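Local coordinates for bluetongue virus COAT protein VP7 (Bluetongue virus, PDB 1BVP) that forms the trimeric capsomers that coat the VP3 scaffold of the viral core, and takes part in binding to the host cell surface, at residues 38-41 with 42-46. Sequence-based numbering, arbitrary orientation.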
loop_
_atom_site.group_PDB
_atom_site.type_symbol
_atom_site.label_atom_id
_atom_site.label_comp_id
_atom_site.label_asym_id
_atom_site.label_seq_id
_atom_site.Cartn_x
_atom_site.Cartn_y
_atom_site.Cartn_z
ATOM N N ASN A 38 -20.211 16.265 -29.540
ATOM C CA ASN A 38 -21.194 17.092 -30.195
ATOM C C ASN A 38 -21.546 18.277 -29.248
ATOM O O ASN A 38 -21.439 19.433 -29.659
ATOM C CB ASN A 38 -22.406 16.228 -30.628
ATOM C CG ASN A 38 -23.529 17.050 -31.311
ATOM O OD1 ASN A 38 -23.441 17.326 -32.496
ATOM N ND2 ASN A 38 -24.592 17.409 -30.565
ATOM N N ARG A 39 -21.899 18.022 -27.979
ATOM C CA ARG A 39 -22.228 19.132 -27.063
ATOM C C ARG A 39 -21.057 20.096 -26.950
ATOM O O ARG A 39 -21.203 21.308 -27.061
ATOM C CB ARG A 39 -22.551 18.631 -25.672
ATOM C CG ARG A 39 -24.005 18.495 -25.384
ATOM C CD ARG A 39 -24.733 19.806 -25.540
ATOM N NE ARG A 39 -24.942 20.501 -24.276
ATOM C CZ ARG A 39 -25.780 21.525 -24.127
ATOM N NH1 ARG A 39 -26.472 21.968 -25.163
ATOM N NH2 ARG A 39 -25.949 22.091 -22.935
ATOM N N TYR A 40 -19.877 19.524 -26.772
ATOM C CA TYR A 40 -18.676 20.291 -26.629
ATOM C C TYR A 40 -18.429 21.214 -27.814
ATOM O O TYR A 40 -18.309 22.419 -27.637
ATOM C CB TYR A 40 -17.502 19.350 -26.423
ATOM C CG TYR A 40 -16.212 20.079 -26.161
ATOM C CD1 TYR A 40 -15.982 20.712 -24.926
ATOM C CD2 TYR A 40 -15.243 20.194 -27.162
ATOM C CE1 TYR A 40 -14.819 21.449 -24.714
ATOM C CE2 TYR A 40 -14.081 20.919 -26.958
ATOM C CZ TYR A 40 -13.877 21.541 -25.742
ATOM O OH TYR A 40 -12.731 22.260 -25.558
ATOM N N ASN A 41 -18.339 20.663 -29.022
ATOM C CA ASN A 41 -18.108 21.480 -30.214
ATOM C C ASN A 41 -19.197 22.560 -30.383
ATOM O O ASN A 41 -18.914 23.709 -30.744
ATOM C CB ASN A 41 -18.004 20.594 -31.443
ATOM C CG ASN A 41 -16.679 19.859 -31.512
ATOM O OD1 ASN A 41 -16.535 18.890 -32.240
ATOM N ND2 ASN A 41 -15.688 20.340 -30.767
ATOM N N GLY A 42 -20.420 22.235 -29.994
ATOM C CA GLY A 42 -21.482 23.206 -30.117
ATOM C C GLY A 42 -21.394 24.427 -29.226
ATOM O O GLY A 42 -21.611 25.539 -29.695
ATOM N N LEU A 43 -21.136 24.222 -27.938
ATOM C CA LEU A 43 -21.048 25.325 -26.979
ATOM C C LEU A 43 -19.704 26.047 -26.977
ATOM O O LEU A 43 -19.575 27.152 -26.455
ATOM C CB LEU A 43 -21.304 24.801 -25.567
ATOM C CG LEU A 43 -22.689 24.307 -25.172
ATOM C CD1 LEU A 43 -22.646 23.917 -23.713
ATOM C CD2 LEU A 43 -23.696 25.411 -25.359
ATOM N N THR A 44 -18.723 25.424 -27.607
ATOM C CA THR A 44 -17.344 25.887 -27.638
ATOM C C THR A 44 -16.850 26.407 -28.971
ATOM O O THR A 44 -15.938 27.226 -29.017
ATOM C CB THR A 44 -16.490 24.671 -27.202
ATOM O OG1 THR A 44 -16.268 24.734 -25.796
ATOM C CG2 THR A 44 -15.222 24.501 -27.972
ATOM N N LEU A 45 -17.389 25.843 -30.047
ATOM C CA LEU A 45 -17.030 26.193 -31.411
ATOM C C LEU A 45 -15.702 25.615 -31.802
ATOM O O LEU A 45 -15.003 26.147 -32.673
ATOM C CB LEU A 45 -17.052 27.706 -31.643
ATOM C CG LEU A 45 -18.397 28.408 -31.870
ATOM C CD1 LEU A 45 -19.587 27.643 -31.286
ATOM C CD2 LEU A 45 -18.294 29.809 -31.255
ATOM N N ARG A 46 -15.302 24.556 -31.124
ATOM C CA ARG A 46 -14.066 23.908 -31.514
ATOM C C ARG A 46 -14.472 22.785 -32.482
ATOM O O ARG A 46 -15.676 22.573 -32.724
ATOM C CB ARG A 46 -13.284 23.449 -30.298
ATOM C CG ARG A 46 -12.468 24.599 -29.752
ATOM C CD ARG A 46 -11.027 24.177 -29.521
ATOM N NE ARG A 46 -10.869 23.500 -28.225
ATOM C CZ ARG A 46 -10.055 23.920 -27.247
ATOM N NH1 ARG A 46 -9.287 25.003 -27.401
ATOM N NH2 ARG A 46 -10.099 23.340 -26.052
#
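Successive i to i+4 backbone hydrogen bonds link Asn38–Asn41 to Gly42–Leu45 through the last turn of helix 27-44, three of them good and the one from Thr44 N to Tyr40 O weak, before Leu45, with a positive phi of 76°, ends the helix. This C-terminal helix end belongs to the helical domain of VP7 and lies far from the beta-sandwich domain. After Leu45 the chain doubles back, Arg46 lying beside Asn41, with its O 3.3 Å from Asn41 CB, and its side chain reaching across to Tyr40.

Tyr40 and Thr44 are the buried side chains here. With CG of Tyr40 anti to the backbone N (chi1 -176°), its ring projects outward from the helix and leans toward the C-terminal end, and Thr44 packs against one face. The methyl CG2 makes a CH-pi contact, 4.2 Å from the ring centroid, while OG1 sits over the rim beside CE1. Met64 of helix 55-73 and Thr90 of helix 90-94 also touch the tyrosine, so the turn is packed against two neighbouring helices. Near the plane of the ring, at its edge, lies Arg46 NH2, 2.9 Å from Tyr40 OH; the guanidinium plane is turned 43° from that of the ring. Both groups are anchored by Asp67, which accepts a hydrogen bond from Tyr40 OH and forms a salt bridge with Arg46 NH2; the carboxylate probably offsets the arginine's charge in this partly buried place. Farther round the helix, the bent chain of Arg39 hydrogen-bonds through NE to Thr96 OG1, and Leu43 CD1 rests over one guanidinium face, 3.9 Å from Arg39 NH2.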